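Local coordinates for proteolytically activated form of PPO4 Tyrosinase (Agaricus bisporus var. bisporus H97, PDB 4OUA), which hydroxylates monophenols to o-diphenols and oxidises these to reactive o-quinones at a pair of copper ions, the first step of melanin synthesis, at residues F49-P59 against Y168-F177; L246-H254 against F278-L289. All coordinates share one frame; numbering follows the deposited sequence.

From the N terminus, interaction 1 comes first: helix 49-54 and the turn after it meet the loop 168-177, closing a chain loop of 108 residues that includes His81 and, on helix 86-109, His90, both ligands of the first copper. Interaction 2 follows in series, neither nested nor crossed, and pairs 246-254 with 278-289, on helices 246-258 and 277-295, round the second copper, with 23 residues between the segments. Their centres lie about 21 Å apart, yet they touch: Ser53 and Phe49 of 49-59 pack on Trp279, and His56, a ligand of the first copper, packs on Phe278. One water, bound to both coppers, belongs to both contacts.

Interaction 1 of 2, residues F49-P59 against Y168-F177; sequences FFQLSGIHGLP and YSFHPIDPSF. With NA (sodium ion), chain E; CU1 (copper (I) ion), chain C.
In the common central domain of tyrosinase, the short helix 49-54 and the turn after it, which carries the copper ligand His56 and ends at Pro59, pack against the irregular loop 168-177. Aromatic side chains make up much of this buried contact, and no hydrogen bond crosses it. Phe49 lays its CD1 over one face of the Tyr168 ring, 3.4 Å from Tyr168 CD1, with the two planes inclined at 36°. Phe50, its CG anti to the backbone N (chi1 -178°), reaches further along the loop: its CE1 meets the rim of Phe170 at CD2 (3.7 Å), and its CZ abuts Asp174 CB (3.5 Å). Tyr168 OH passes near Phe50 CB and hydrogen-bonds to Gln43. An alanine in place of Tyr168 is likely to leave Phe49 without the ring it lies against and to cost Gln43 OE1 the hydroxyl among its partners. Beyond the helix, Leu58 CB sits 3.8 Å from Phe177 CE1, while the carbonyl oxygens of Gly54, Gly57 and Pro59 bind a sodium ion together with two waters. Pro59 CB rests 3.3 Å from Ser176 OG; that hydroxyl and Ser176 N both donate to Asp174 OD1, the N at 2.7 Å in an Asx turn.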
loop_
_atom_site.group_PDB
_atom_site.type_symbol
_atom_site.label_atom_id
_atom_site.label_comp_id
_atom_site.label_asym_id
_atom_site.label_seq_id
_atom_site.Cartn_x
_atom_site.Cartn_y
_atom_site.Cartn_z
ATOM N N PHE A 49 -3.176 -3.205 -13.343
ATOM C CA PHE A 49 -2.101 -2.849 -12.426
ATOM C C PHE A 49 -1.497 -1.487 -12.758
ATOM O O PHE A 49 -1.115 -0.738 -11.862
ATOM C CB PHE A 49 -1.010 -3.923 -12.452
ATOM C CG PHE A 49 0.138 -3.649 -11.520
ATOM C CD1 PHE A 49 1.252 -2.950 -11.955
ATOM C CD2 PHE A 49 0.104 -4.095 -10.211
ATOM C CE1 PHE A 49 2.311 -2.701 -11.100
ATOM C CE2 PHE A 49 1.158 -3.849 -9.351
ATOM C CZ PHE A 49 2.264 -3.151 -9.797
ATOM N N PHE A 50 -1.420 -1.172 -14.047
ATOM C CA PHE A 50 -0.796 0.069 -14.493
ATOM C C PHE A 50 -1.614 1.297 -14.102
ATOM O O PHE A 50 -1.075 2.260 -13.556
ATOM C CB PHE A 50 -0.584 0.048 -16.008
ATOM C CG PHE A 50 0.099 1.274 -16.538
ATOM C CD1 PHE A 50 1.480 1.376 -16.517
ATOM C CD2 PHE A 50 -0.638 2.326 -17.056
ATOM C CE1 PHE A 50 2.113 2.504 -17.002
ATOM C CE2 PHE A 50 -0.010 3.456 -17.542
ATOM C CZ PHE A 50 1.367 3.544 -17.516
ATOM N N GLN A 51 -2.911 1.262 -14.384
ATOM C CA GLN A 51 -3.785 2.387 -14.071
ATOM C C GLN A 51 -3.982 2.538 -12.567
ATOM O O GLN A 51 -4.139 3.649 -12.063
ATOM C CB GLN A 51 -5.139 2.229 -14.766
ATOM C CG GLN A 51 -5.101 2.517 -16.258
ATOM C CD GLN A 51 -4.717 3.954 -16.561
ATOM O OE1 GLN A 51 -5.324 4.892 -16.046
ATOM N NE2 GLN A 51 -3.700 4.132 -17.395
ATOM N N LEU A 52 -3.971 1.414 -11.856
ATOM C CA LEU A 52 -4.113 1.429 -10.405
ATOM C C LEU A 52 -2.899 2.075 -9.742
ATOM O O LEU A 52 -3.041 2.921 -8.859
ATOM C CB LEU A 52 -4.317 0.009 -9.872
ATOM C CG LEU A 52 -5.665 -0.643 -10.188
ATOM C CD1 LEU A 52 -5.705 -2.080 -9.686
ATOM C CD2 LEU A 52 -6.811 0.165 -9.592
ATOM N N SER A 53 -1.707 1.674 -10.172
ATOM C CA SER A 53 -0.476 2.267 -9.666
ATOM C C SER A 53 -0.279 3.659 -10.249
ATOM O O SER A 53 0.355 4.518 -9.637
ATOM C CB SER A 53 0.727 1.382 -9.994
ATOM O OG SER A 53 0.626 0.127 -9.347
ATOM N N GLY A 54 -0.829 3.870 -11.439
ATOM C CA GLY A 54 -0.730 5.150 -12.114
ATOM C C GLY A 54 -1.444 6.255 -11.362
ATOM O O GLY A 54 -1.154 7.431 -11.554
ATOM N N ILE A 55 -2.382 5.879 -10.499
ATOM C CA ILE A 55 -3.116 6.857 -9.704
ATOM C C ILE A 55 -2.180 7.648 -8.797
ATOM O O ILE A 55 -2.320 8.862 -8.657
ATOM C CB ILE A 55 -4.198 6.186 -8.841
ATOM C CG1 ILE A 55 -5.231 5.487 -9.726
ATOM C CG2 ILE A 55 -4.871 7.211 -7.941
ATOM C CD1 ILE A 55 -6.275 4.718 -8.950
ATOM N N HIS A 56 -1.226 6.949 -8.190
ATOM C CA HIS A 56 -0.285 7.558 -7.255
ATOM C C HIS A 56 0.470 8.725 -7.890
ATOM O O HIS A 56 0.347 9.867 -7.447
ATOM C CB HIS A 56 0.702 6.505 -6.743
ATOM C CG HIS A 56 1.454 6.922 -5.517
ATOM N ND1 HIS A 56 2.737 7.425 -5.566
ATOM C CD2 HIS A 56 1.107 6.902 -4.208
ATOM C CE1 HIS A 56 3.146 7.700 -4.340
ATOM N NE2 HIS A 56 2.177 7.392 -3.497
ATOM N N GLY A 57 1.245 8.433 -8.930
ATOM C CA GLY A 57 2.019 9.456 -9.612
ATOM C C GLY A 57 1.707 9.527 -11.094
ATOM O O GLY A 57 0.565 9.773 -11.483
ATOM N N LEU A 58 2.726 9.319 -11.922
ATOM C CA LEU A 58 2.540 9.287 -13.368
ATOM C C LEU A 58 1.747 8.054 -13.789
ATOM O O LEU A 58 1.817 7.012 -13.135
ATOM C CB LEU A 58 3.890 9.312 -14.086
ATOM C CG LEU A 58 4.668 10.628 -14.052
ATOM C CD1 LEU A 58 6.064 10.436 -14.622
ATOM C CD2 LEU A 58 3.920 11.705 -14.819
ATOM N N PRO A 59 0.983 8.170 -14.885
ATOM C CA PRO A 59 0.859 9.412 -15.652
ATOM C C PRO A 59 -0.076 10.409 -14.978
ATOM O O PRO A 59 -0.850 10.029 -14.101
ATOM C CB PRO A 59 0.280 8.937 -16.985
ATOM C CG PRO A 59 -0.530 7.743 -16.616
ATOM C CD PRO A 59 0.219 7.067 -15.495
ATOM N N TYR A 168 7.252 -5.090 -11.819
ATOM C CA TYR A 168 6.249 -4.959 -12.870
ATOM C C TYR A 168 6.921 -4.674 -14.207
ATOM O O TYR A 168 7.860 -3.879 -14.282
ATOM C CB TYR A 168 5.247 -3.851 -12.544
ATOM C CG TYR A 168 4.348 -3.498 -13.708
ATOM C CD1 TYR A 168 3.375 -4.384 -14.152
ATOM C CD2 TYR A 168 4.477 -2.284 -14.368
ATOM C CE1 TYR A 168 2.552 -4.070 -15.219
ATOM C CE2 TYR A 168 3.659 -1.960 -15.436
ATOM C CZ TYR A 168 2.698 -2.857 -15.856
ATOM O OH TYR A 168 1.881 -2.541 -16.918
ATOM N N SER A 169 6.442 -5.328 -15.259
ATOM C CA SER A 169 6.970 -5.103 -16.596
ATOM C C SER A 169 6.051 -4.176 -17.380
ATOM O O SER A 169 4.905 -4.520 -17.658
ATOM C CB SER A 169 7.145 -6.428 -17.342
ATOM O OG SER A 169 8.032 -7.295 -16.654
ATOM N N PHE A 170 6.555 -2.995 -17.726
ATOM C CA PHE A 170 5.778 -2.038 -18.503
ATOM C C PHE A 170 5.536 -2.555 -19.919
ATOM O O PHE A 170 6.427 -3.135 -20.540
ATOM C CB PHE A 170 6.480 -0.680 -18.551
ATOM C CG PHE A 170 6.516 0.034 -17.229
ATOM C CD1 PHE A 170 7.569 -0.155 -16.350
ATOM C CD2 PHE A 170 5.497 0.900 -16.868
ATOM C CE1 PHE A 170 7.603 0.502 -15.134
ATOM C CE2 PHE A 170 5.524 1.561 -15.654
ATOM C CZ PHE A 170 6.579 1.362 -14.785
ATOM N N HIS A 171 4.323 -2.344 -20.418
ATOM C CA HIS A 171 3.962 -2.758 -21.767
ATOM C C HIS A 171 2.883 -1.849 -22.346
ATOM O O HIS A 171 1.692 -2.143 -22.251
ATOM C CB HIS A 171 3.495 -4.218 -21.776
ATOM C CG HIS A 171 2.480 -4.537 -20.721
ATOM N ND1 HIS A 171 1.135 -4.290 -20.883
ATOM C CD2 HIS A 171 2.617 -5.080 -19.488
ATOM C CE1 HIS A 171 0.486 -4.670 -19.798
ATOM N NE2 HIS A 171 1.363 -5.152 -18.935
ATOM N N PRO A 172 3.304 -0.732 -22.953
ATOM C CA PRO A 172 4.715 -0.361 -23.060
ATOM C C PRO A 172 5.140 0.602 -21.958
ATOM O O PRO A 172 4.366 0.858 -21.034
ATOM C CB PRO A 172 4.776 0.321 -24.422
ATOM C CG PRO A 172 3.449 1.022 -24.511
ATOM C CD PRO A 172 2.448 0.170 -23.746
ATOM N N ILE A 173 6.358 1.125 -22.055
ATOM C CA ILE A 173 6.772 2.220 -21.191
ATOM C C ILE A 173 5.985 3.455 -21.601
ATOM O O ILE A 173 6.190 3.992 -22.688
ATOM C CB ILE A 173 8.282 2.497 -21.285
ATOM C CG1 ILE A 173 9.081 1.279 -20.819
ATOM C CG2 ILE A 173 8.650 3.722 -20.461
ATOM C CD1 ILE A 173 10.578 1.467 -20.898
ATOM N N ASP A 174 5.074 3.888 -20.734
ATOM C CA ASP A 174 4.156 4.980 -21.045
ATOM C C ASP A 174 4.885 6.227 -21.539
ATOM O O ASP A 174 5.965 6.557 -21.048
ATOM C CB ASP A 174 3.307 5.326 -19.821
ATOM C CG ASP A 174 2.177 6.285 -20.146
ATOM O OD1 ASP A 174 2.434 7.506 -20.212
ATOM O OD2 ASP A 174 1.032 5.820 -20.335
ATOM N N PRO A 175 4.290 6.919 -22.522
ATOM C CA PRO A 175 4.850 8.133 -23.127
ATOM C C PRO A 175 5.072 9.264 -22.122
ATOM O O PRO A 175 5.723 10.254 -22.456
ATOM C CB PRO A 175 3.787 8.530 -24.159
ATOM C CG PRO A 175 3.066 7.266 -24.468
ATOM C CD PRO A 175 3.040 6.502 -23.180
ATOM N N SER A 176 4.536 9.120 -20.913
ATOM C CA SER A 176 4.678 10.153 -19.893
ATOM C C SER A 176 5.969 9.981 -19.097
ATOM O O SER A 176 6.235 10.737 -18.162
ATOM C CB SER A 176 3.469 10.147 -18.949
ATOM O OG SER A 176 3.338 8.905 -18.278
ATOM N N PHE A 177 6.771 8.989 -19.474
ATOM C CA PHE A 177 8.044 8.734 -18.804
ATOM C C PHE A 177 9.218 9.335 -19.576
ATOM O O PHE A 177 10.362 9.262 -19.130
ATOM C CB PHE A 177 8.279 7.227 -18.626
ATOM C CG PHE A 177 7.344 6.565 -17.650
ATOM C CD1 PHE A 177 6.242 7.235 -17.147
ATOM C CD2 PHE A 177 7.583 5.267 -17.225
ATOM C CE1 PHE A 177 5.389 6.618 -16.247
ATOM C CE2 PHE A 177 6.736 4.648 -16.326
ATOM C CZ PHE A 177 5.637 5.324 -15.836
HETATM NA NA NA E . -1.558 9.332 -12.219
HETATM CU CU CU1 C . 1.674 8.207 -1.674
HETATM O O HOH W 1 3.931 7.549 -1.123
HETATM O O HOH W 2 -3.809 8.585 -12.422
HETATM O O HOH W 3 -2.569 11.185 -11.665
#

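Interaction 2 of 2, residues L246-H254 against F278-L289; sequences LEAVHDDIH and FWLHHSNVDRHL. With CU1 (copper (I) ion), chain D.
His250 and His254 of one helix and His282 of the other converge on a single copper ion, each through NE2 at 2.0 Å, with a water as a further ligand. The rings arrive from different directions: that of His282 is turned 66° from the plane of His250, and it meets His254 rim to rim. His282 has CG anti to its carbonyl carbon (chi1 -78°), which swings its ring from the flank of the helix to the metal. The His250 ring is steadied only weakly at ND1, by long bonds to Glu247 O and Asp251 OD1. This is the second copper site of the tyrosinase di-copper centre, held between two helices of the central domain that run roughly antiparallel, their segment axes 10.9 Å apart. His281, the neighbour of a ligand, does not bind the copper. With CG anti to its backbone N (chi1 180°), its ring extends toward the other helix and is sandwiched there: Ile253 CB makes a CH-pi contact over one face, 3.6 Å from the ring centroid, and Val285 CG2 lies over the opposite face. The edge of His281 points at the face of His254 in a T-shaped pair. Phe278 CD1 lies 3.5 Å from His254 CE1, rim to rim, and the Phe278 ring has His282 CD2 over its own face. Farther from the copper, Leu246 CD1 nestles 3.5 Å from His288 CB, and Leu246 CD2 approaches Val285 CG1 at 4.2 Å.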
loop_
_atom_site.group_PDB
_atom_site.type_symbol
_atom_site.label_atom_id
_atom_site.label_comp_id
_atom_site.label_asym_id
_atom_site.label_seq_id
_atom_site.Cartn_x
_atom_site.Cartn_y
_atom_site.Cartn_z
ATOM N N LEU A 246 3.532 9.638 10.732
ATOM C CA LEU A 246 3.261 8.382 10.046
ATOM C C LEU A 246 3.954 8.354 8.690
ATOM O O LEU A 246 4.375 7.298 8.220
ATOM C CB LEU A 246 1.753 8.181 9.872
ATOM C CG LEU A 246 1.266 6.909 9.168
ATOM C CD1 LEU A 246 1.360 5.698 10.088
ATOM C CD2 LEU A 246 -0.154 7.085 8.651
ATOM N N GLU A 247 4.078 9.524 8.071
ATOM C CA GLU A 247 4.647 9.628 6.732
ATOM C C GLU A 247 6.170 9.656 6.758
ATOM O O GLU A 247 6.824 9.060 5.900
ATOM C CB GLU A 247 4.118 10.874 6.021
ATOM C CG GLU A 247 4.586 11.008 4.583
ATOM C CD GLU A 247 4.084 12.276 3.917
ATOM O OE1 GLU A 247 3.645 13.197 4.637
ATOM O OE2 GLU A 247 4.127 12.349 2.671
ATOM N N ALA A 248 6.729 10.355 7.742
ATOM C CA ALA A 248 8.177 10.460 7.886
ATOM C C ALA A 248 8.810 9.081 8.036
ATOM O O ALA A 248 9.777 8.752 7.349
ATOM C CB ALA A 248 8.526 11.339 9.075
ATOM N N VAL A 249 8.251 8.279 8.940
ATOM C CA VAL A 249 8.698 6.906 9.144
ATOM C C VAL A 249 8.447 6.075 7.892
ATOM O O VAL A 249 9.180 5.131 7.593
ATOM C CB VAL A 249 7.980 6.257 10.343
ATOM C CG1 VAL A 249 8.428 4.816 10.519
ATOM C CG2 VAL A 249 8.234 7.061 11.610
ATOM N N HIS A 250 7.363 6.476 7.149
ATOM C CA HIS A 250 6.960 5.806 5.920
ATOM C C HIS A 250 7.938 6.070 4.776
ATOM O O HIS A 250 8.101 5.238 3.881
ATOM C CB HIS A 250 5.548 6.256 5.532
ATOM C CG HIS A 250 5.308 6.301 4.056
ATOM N ND1 HIS A 250 5.471 7.449 3.309
ATOM C CD2 HIS A 250 4.907 5.343 3.188
ATOM C CE1 HIS A 250 5.187 7.192 2.045
ATOM N NE2 HIS A 250 4.847 5.920 1.943
ATOM N N ASP A 251 8.589 7.220 4.813
ATOM C CA ASP A 251 9.507 7.625 3.751
ATOM C C ASP A 251 10.768 6.768 3.718
ATOM O O ASP A 251 11.326 6.519 2.650
ATOM C CB ASP A 251 9.893 9.097 3.907
ATOM C CG ASP A 251 8.722 10.033 3.693
ATOM O OD1 ASP A 251 7.766 9.643 2.989
ATOM O OD2 ASP A 251 8.761 11.163 4.227
ATOM N N ASP A 252 11.215 6.322 4.888
ATOM C CA ASP A 252 12.447 5.544 4.997
ATOM C C ASP A 252 12.386 4.239 4.208
ATOM O O ASP A 252 13.400 3.768 3.694
ATOM C CB ASP A 252 12.761 5.245 6.466
ATOM C CG ASP A 252 13.193 6.481 7.236
ATOM O OD1 ASP A 252 12.750 7.594 6.876
ATOM O OD2 ASP A 252 13.975 6.340 8.200
ATOM N N ILE A 253 11.198 3.652 4.111
ATOM C CA ILE A 253 11.044 2.380 3.413
ATOM C C ILE A 253 11.139 2.558 1.902
ATOM O O ILE A 253 11.622 1.673 1.199
ATOM C CB ILE A 253 9.711 1.697 3.758
ATOM C CG1 ILE A 253 9.575 1.531 5.274
ATOM C CG2 ILE A 253 9.612 0.350 3.059
ATOM C CD1 ILE A 253 10.683 0.712 5.896
ATOM N N HIS A 254 10.683 3.685 1.410
ATOM C CA HIS A 254 10.803 3.993 -0.012
ATOM C C HIS A 254 12.264 4.214 -0.379
ATOM O O HIS A 254 12.705 3.842 -1.465
ATOM C CB HIS A 254 9.969 5.223 -0.379
ATOM C CG HIS A 254 8.502 4.946 -0.497
ATOM N ND1 HIS A 254 7.963 4.226 -1.541
ATOM C CD2 HIS A 254 7.462 5.294 0.298
ATOM C CE1 HIS A 254 6.654 4.140 -1.383
ATOM N NE2 HIS A 254 6.324 4.777 -0.275
ATOM N N PHE A 278 5.157 -1.893 -3.217
ATOM C CA PHE A 278 4.564 -0.643 -2.751
ATOM C C PHE A 278 3.294 -0.891 -1.944
ATOM O O PHE A 278 3.004 -0.172 -0.988
ATOM C CB PHE A 278 4.265 0.271 -3.945
ATOM C CG PHE A 278 3.459 1.492 -3.600
ATOM C CD1 PHE A 278 4.087 2.675 -3.245
ATOM C CD2 PHE A 278 2.074 1.464 -3.651
ATOM C CE1 PHE A 278 3.348 3.801 -2.935
ATOM C CE2 PHE A 278 1.331 2.585 -3.342
ATOM C CZ PHE A 278 1.968 3.756 -2.984
ATOM N N TRP A 279 2.547 -1.918 -2.333
ATOM C CA TRP A 279 1.252 -2.202 -1.725
ATOM C C TRP A 279 1.378 -2.945 -0.398
ATOM O O TRP A 279 0.565 -2.750 0.508
ATOM C CB TRP A 279 0.388 -3.001 -2.701
ATOM C CG TRP A 279 0.246 -2.326 -4.027
ATOM C CD1 TRP A 279 0.908 -2.634 -5.180
ATOM C CD2 TRP A 279 -0.601 -1.212 -4.335
ATOM N NE1 TRP A 279 0.518 -1.787 -6.190
ATOM C CE2 TRP A 279 -0.406 -0.903 -5.697
ATOM C CE3 TRP A 279 -1.508 -0.448 -3.593
ATOM C CZ2 TRP A 279 -1.086 0.135 -6.332
ATOM C CZ3 TRP A 279 -2.181 0.583 -4.226
ATOM C CH2 TRP A 279 -1.967 0.864 -5.581
ATOM N N LEU A 280 2.417 -3.774 -0.301
ATOM C CA LEU A 280 2.687 -4.477 0.946
ATOM C C LEU A 280 3.142 -3.489 2.014
ATOM O O LEU A 280 2.862 -3.660 3.203
ATOM C CB LEU A 280 3.740 -5.569 0.743
ATOM C CG LEU A 280 3.268 -6.827 0.014
ATOM C CD1 LEU A 280 3.032 -6.535 -1.455
ATOM C CD2 LEU A 280 4.267 -7.959 0.182
ATOM N N HIS A 281 3.839 -2.413 1.519
ATOM C CA HIS A 281 4.302 -1.337 2.384
ATOM C C HIS A 281 3.129 -0.563 2.969
ATOM O O HIS A 281 2.967 -0.482 4.186
ATOM C CB HIS A 281 5.218 -0.384 1.613
ATOM C CG HIS A 281 5.744 0.749 2.440
ATOM N ND1 HIS A 281 6.071 1.978 1.903
ATOM C CD2 HIS A 281 6.002 0.839 3.766
ATOM C CE1 HIS A 281 6.515 2.768 2.861
ATOM N NE2 HIS A 281 6.476 2.105 4.003
ATOM N N HIS A 282 2.311 0.003 2.089
ATOM C CA HIS A 282 1.229 0.884 2.505
ATOM C C HIS A 282 0.052 0.128 3.111
ATOM O O HIS A 282 -0.853 0.736 3.685
ATOM C CB HIS A 282 0.767 1.735 1.324
ATOM C CG HIS A 282 1.674 2.889 1.032
ATOM N ND1 HIS A 282 1.432 4.163 1.502
ATOM C CD2 HIS A 282 2.833 2.961 0.336
ATOM C CE1 HIS A 282 2.396 4.970 1.098
ATOM N NE2 HIS A 282 3.263 4.265 0.393
ATOM N N SER A 283 0.060 -1.240 2.999
ATOM C CA SER A 283 -0.891 -2.051 3.746
ATOM C C SER A 283 -0.485 -2.044 5.212
ATOM O O SER A 283 -1.330 -2.060 6.107
ATOM C CB SER A 283 -0.943 -3.482 3.213
ATOM O OG SER A 283 -1.728 -4.305 4.061
ATOM N N ASN A 284 0.825 -2.016 5.441
ATOM C CA ASN A 284 1.377 -1.962 6.786
ATOM C C ASN A 284 1.334 -0.543 7.338
ATOM O O ASN A 284 1.166 -0.340 8.540
ATOM C CB ASN A 284 2.811 -2.493 6.795
ATOM C CG ASN A 284 3.408 -2.539 8.186
ATOM O OD1 ASN A 284 2.998 -3.347 9.021
ATOM N ND2 ASN A 284 4.388 -1.680 8.438
ATOM N N VAL A 285 1.493 0.434 6.451
ATOM C CA VAL A 285 1.347 1.833 6.826
ATOM C C VAL A 285 -0.071 2.077 7.320
ATOM O O VAL A 285 -0.296 2.864 8.240
ATOM C CB VAL A 285 1.655 2.778 5.652
ATOM C CG1 VAL A 285 1.226 4.201 5.983
ATOM C CG2 VAL A 285 3.134 2.720 5.300
ATOM N N ASP A 286 -1.024 1.386 6.704
ATOM C CA ASP A 286 -2.419 1.496 7.097
ATOM C C ASP A 286 -2.656 0.788 8.425
ATOM O O ASP A 286 -3.512 1.196 9.209
ATOM C CB ASP A 286 -3.330 0.916 6.016
ATOM C CG ASP A 286 -4.794 1.186 6.283
ATOM O OD1 ASP A 286 -5.283 2.260 5.876
ATOM O OD2 ASP A 286 -5.457 0.326 6.900
ATOM N N ARG A 287 -1.892 -0.272 8.672
ATOM C CA ARG A 287 -1.997 -1.010 9.924
ATOM C C ARG A 287 -1.516 -0.152 11.085
ATOM O O ARG A 287 -2.040 -0.236 12.195
ATOM C CB ARG A 287 -1.195 -2.311 9.863
ATOM C CG ARG A 287 -1.406 -3.217 11.066
ATOM C CD ARG A 287 -0.642 -4.520 10.924
ATOM N NE ARG A 287 0.788 -4.336 11.143
ATOM C CZ ARG A 287 1.416 -4.655 12.269
ATOM N NH1 ARG A 287 0.741 -5.183 13.279
ATOM N NH2 ARG A 287 2.719 -4.452 12.382
ATOM N N HIS A 288 -0.506 0.671 10.817
ATOM C CA HIS A 288 0.005 1.608 11.806
ATOM C C HIS A 288 -1.091 2.589 12.203
ATOM O O HIS A 288 -1.262 2.905 13.381
ATOM C CB HIS A 288 1.223 2.360 11.262
ATOM C CG HIS A 288 2.451 1.513 11.141
ATOM N ND1 HIS A 288 3.584 1.935 10.480
ATOM C CD2 HIS A 288 2.728 0.270 11.604
ATOM C CE1 HIS A 288 4.506 0.990 10.539
ATOM N NE2 HIS A 288 4.010 -0.032 11.215
ATOM N N LEU A 289 -1.832 3.060 11.206
ATOM C CA LEU A 289 -2.941 3.972 11.442
ATOM C C LEU A 289 -4.002 3.317 12.320
ATOM O O LEU A 289 -4.553 3.954 13.215
ATOM C CB LEU A 289 -3.550 4.423 10.114
ATOM C CG LEU A 289 -4.662 5.466 10.198
ATOM C CD1 LEU A 289 -4.167 6.711 10.912
ATOM C CD2 LEU A 289 -5.167 5.807 8.808
HETATM CU CU CU1 D . 4.572 5.685 0.003
HETATM O O HOH W 1 3.931 7.549 -1.123
#